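Local coordinates for protein putative hexulose 6 phosphate synthase (Salmonella typhimurium, PDB 3F4W) that belongs to the orotidine 5'-phosphate decarboxylase/HUMPS family of TIM-barrel proteins, its own function being not established, at residues V56-K61 against Q71-A76. Residues are numbered along the deposited sequence; the frame is centred on the assembly and turned at random.
Sequences VLADAK and QLLFDA
Leu73 rests its branched end on two alanines of the barrel wall, Ala58 and Ala60. Its CG lies 3.8 Å from CB of Ala58. Its CD2 reaches farther along the strand and meets CB of Ala60 at 3.5 Å. The side chain is twisted away from the usual staggered positions, with chi1 at -95° and chi2 at 10°. This sets CD2, rather than CD1, against Ala60. The two alanines are alternate residues of strand 55-62, and both their CB atoms face the helix. With such small side chains on the strand the backbones lie close, 6.9 Å between CA of Ala58 and CA of Leu73.

Asp59, between them, points the other way. Its OD2 forms a salt bridge with NZ of Lys61 at 2.8 Å. NZ approaches from above the carboxylate plane, 36° out of it. OD1 of Asp59 is bonded to Thr82, and NZ of Lys61 also bonds to Thr33.

The contact joins the strand and helix 66-75 of one beta-alpha-beta unit in the eight-stranded barrel. Leu73 also touches Val81 of the next strand, Val41, and Ile37 of the second subunit. The chemistry across the two segments is purely apolar, through buried methyl and methine groups. Strand and helix are therefore held here by close packing, while Asp59 and Lys61 pair on the opposite face of the strand.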
ATOM      1  N   VAL A  56      -9.551  16.165  -3.222  1.00 15.38           N
ATOM      2  CA  VAL A  56      -8.449  15.307  -3.630  1.00 16.95           C
ATOM      3  C   VAL A  56      -8.396  14.081  -2.732  1.00 16.62           C
ATOM      4  O   VAL A  56      -8.414  14.197  -1.507  1.00 17.15           O
ATOM      5  CB  VAL A  56      -7.094  16.061  -3.601  1.00 17.84           C
ATOM      6  CG1 VAL A  56      -5.948  15.128  -3.958  1.00 16.28           C
ATOM      7  CG2 VAL A  56      -7.125  17.249  -4.553  1.00 20.37           C
ATOM      8  N   LEU A  57      -8.355  12.909  -3.361  1.00 15.20           N
ATOM      9  CA  LEU A  57      -8.268  11.628  -2.668  1.00 16.22           C
ATOM     10  C   LEU A  57      -6.868  11.047  -2.865  1.00 18.40           C
ATOM     11  O   LEU A  57      -6.403  10.919  -3.993  1.00 17.59           O
ATOM     12  CB  LEU A  57      -9.329  10.675  -3.245  1.00 18.25           C
ATOM     13  CG  LEU A  57      -9.503   9.166  -2.964  1.00 18.45           C
ATOM     14  CD1 LEU A  57      -8.197   8.421  -2.740  1.00 21.35           C
ATOM     15  CD2 LEU A  57     -10.498   8.884  -1.832  1.00 18.39           C
ATOM     16  N   ALA A  58      -6.192  10.707  -1.770  1.00 13.57           N
ATOM     17  CA  ALA A  58      -4.893  10.042  -1.865  1.00 14.32           C
ATOM     18  C   ALA A  58      -5.071   8.539  -1.699  1.00 12.39           C
ATOM     19  O   ALA A  58      -5.387   8.062  -0.607  1.00 13.99           O
ATOM     20  CB  ALA A  58      -3.935  10.585  -0.806  1.00 15.50           C
ATOM     21  N   ASP A  59      -4.878   7.794  -2.783  1.00 11.38           N
ATOM     22  CA  ASP A  59      -5.088   6.353  -2.762  1.00 14.89           C
ATOM     23  C   ASP A  59      -3.858   5.622  -2.235  1.00 15.77           C
ATOM     24  O   ASP A  59      -3.215   4.857  -2.958  1.00 15.47           O
ATOM     25  CB  ASP A  59      -5.446   5.836  -4.152  1.00 13.35           C
ATOM     26  CG  ASP A  59      -6.017   4.436  -4.119  1.00 19.56           C
ATOM     27  OD1 ASP A  59      -6.488   4.007  -3.045  1.00 18.41           O
ATOM     28  OD2 ASP A  59      -5.994   3.764  -5.169  1.00 20.24           O
ATOM     29  N   ALA A  60      -3.538   5.866  -0.969  1.00 11.01           N
ATOM     30  CA  ALA A  60      -2.361   5.269  -0.348  1.00 14.06           C
ATOM     31  C   ALA A  60      -2.528   3.772  -0.084  1.00 14.51           C
ATOM     32  O   ALA A  60      -1.540   3.042   0.007  1.00 13.01           O
ATOM     33  CB  ALA A  60      -2.025   6.002   0.940  1.00 12.38           C
ATOM     34  N   LYS A  61      -3.774   3.317   0.027  1.00 12.47           N
ATOM     35  CA  LYS A  61      -4.050   1.922   0.374  1.00 13.16           C
ATOM     36  C   LYS A  61      -3.245   1.511   1.603  1.00 14.71           C
ATOM     37  O   LYS A  61      -2.545   0.492   1.600  1.00 15.09           O
ATOM     38  CB  LYS A  61      -3.741   0.987  -0.800  1.00 12.98           C
ATOM     39  CG  LYS A  61      -4.786   0.993  -1.906  1.00 12.64           C
ATOM     40  CD  LYS A  61      -4.477  -0.078  -2.942  1.00 16.60           C
ATOM     41  CE  LYS A  61      -5.490  -0.073  -4.076  1.00 18.62           C
ATOM     42  NZ  LYS A  61      -5.297   1.093  -4.976  1.00 16.69           N
ATOM     43  N   GLN A  71      -1.653  11.282   8.308  1.00 15.82           N
ATOM     44  CA  GLN A  71      -1.360  12.672   8.648  1.00 18.82           C
ATOM     45  C   GLN A  71      -0.471  13.319   7.590  1.00 20.67           C
ATOM     46  O   GLN A  71      -0.690  14.459   7.184  1.00 18.18           O
ATOM     47  CB  GLN A  71      -0.691  12.742  10.022  1.00 21.34           C
ATOM     48  CG  GLN A  71      -0.583  14.133  10.610  1.00 22.12           C
ATOM     49  CD  GLN A  71       0.090  14.127  11.969  1.00 26.34           C
ATOM     50  OE1 GLN A  71      -0.505  14.511  12.973  1.00 30.16           O
ATOM     51  NE2 GLN A  71       1.335  13.674  12.007  1.00 27.94           N
ATOM     52  N   LEU A  72       0.536  12.579   7.143  1.00 18.01           N
ATOM     53  CA  LEU A  72       1.406  13.038   6.070  1.00 16.33           C
ATOM     54  C   LEU A  72       0.584  13.432   4.845  1.00 18.39           C
ATOM     55  O   LEU A  72       0.839  14.454   4.204  1.00 19.10           O
ATOM     56  CB  LEU A  72       2.390  11.928   5.695  1.00 14.47           C
ATOM     57  CG  LEU A  72       3.252  12.198   4.469  0.50 15.88           C
ATOM     58  CD1 LEU A  72       4.241  13.299   4.784  1.00 21.46           C
ATOM     59  CD2 LEU A  72       3.969  10.933   4.040  1.00 22.45           C
ATOM     60  N   LEU A  73      -0.403  12.604   4.527  1.00 15.00           N
ATOM     61  CA  LEU A  73      -1.246  12.801   3.358  1.00 13.96           C
ATOM     62  C   LEU A  73      -2.199  13.975   3.546  1.00 17.44           C
ATOM     63  O   LEU A  73      -2.380  14.793   2.643  1.00 19.06           O
ATOM     64  CB  LEU A  73      -2.044  11.525   3.084  1.00 14.84           C
ATOM     65  CG  LEU A  73      -1.519  10.497   2.074  1.00 19.35           C
ATOM     66  CD1 LEU A  73      -0.097  10.767   1.625  1.00 18.15           C
ATOM     67  CD2 LEU A  73      -1.676   9.078   2.618  1.00 14.15           C
ATOM     68  N   PHE A  74      -2.812  14.055   4.722  1.00 14.45           N
ATOM     69  CA  PHE A  74      -3.750  15.132   5.011  1.00 15.67           C
ATOM     70  C   PHE A  74      -3.030  16.470   5.073  1.00 17.69           C
ATOM     71  O   PHE A  74      -3.511  17.463   4.528  1.00 16.16           O
ATOM     72  CB  PHE A  74      -4.517  14.868   6.311  1.00 15.97           C
ATOM     73  CG  PHE A  74      -5.550  13.783   6.193  1.00 14.37           C
ATOM     74  CD1 PHE A  74      -6.462  13.789   5.150  1.00 15.44           C
ATOM     75  CD2 PHE A  74      -5.623  12.771   7.134  1.00 14.41           C
ATOM     76  CE1 PHE A  74      -7.415  12.801   5.037  1.00 15.54           C
ATOM     77  CE2 PHE A  74      -6.576  11.777   7.028  1.00 13.16           C
ATOM     78  CZ  PHE A  74      -7.473  11.791   5.979  1.00 13.44           C
ATOM     79  N   ASP A  75      -1.872  16.490   5.730  1.00 17.90           N
ATOM     80  CA  ASP A  75      -1.045  17.690   5.782  1.00 17.48           C
ATOM     81  C   ASP A  75      -0.722  18.199   4.380  1.00 20.73           C
ATOM     82  O   ASP A  75      -0.559  19.398   4.170  1.00 21.07           O
ATOM     83  CB  ASP A  75       0.261  17.427   6.539  1.00 17.81           C
ATOM     84  CG  ASP A  75       0.064  17.357   8.042  1.00 24.08           C
ATOM     85  OD1 ASP A  75      -1.050  17.669   8.511  1.00 25.61           O
ATOM     86  OD2 ASP A  75       1.026  16.991   8.756  1.00 25.55           O
ATOM     87  N   ALA A  76      -0.623  17.280   3.426  1.00 15.74           N
ATOM     88  CA  ALA A  76      -0.266  17.637   2.057  1.00 17.88           C
ATOM     89  C   ALA A  76      -1.439  18.220   1.273  1.00 20.48           C
ATOM     90  O   ALA A  76      -1.264  18.707   0.158  1.00 21.10           O
ATOM     91  CB  ALA A  76       0.304  16.436   1.329  1.00 16.74           C
TER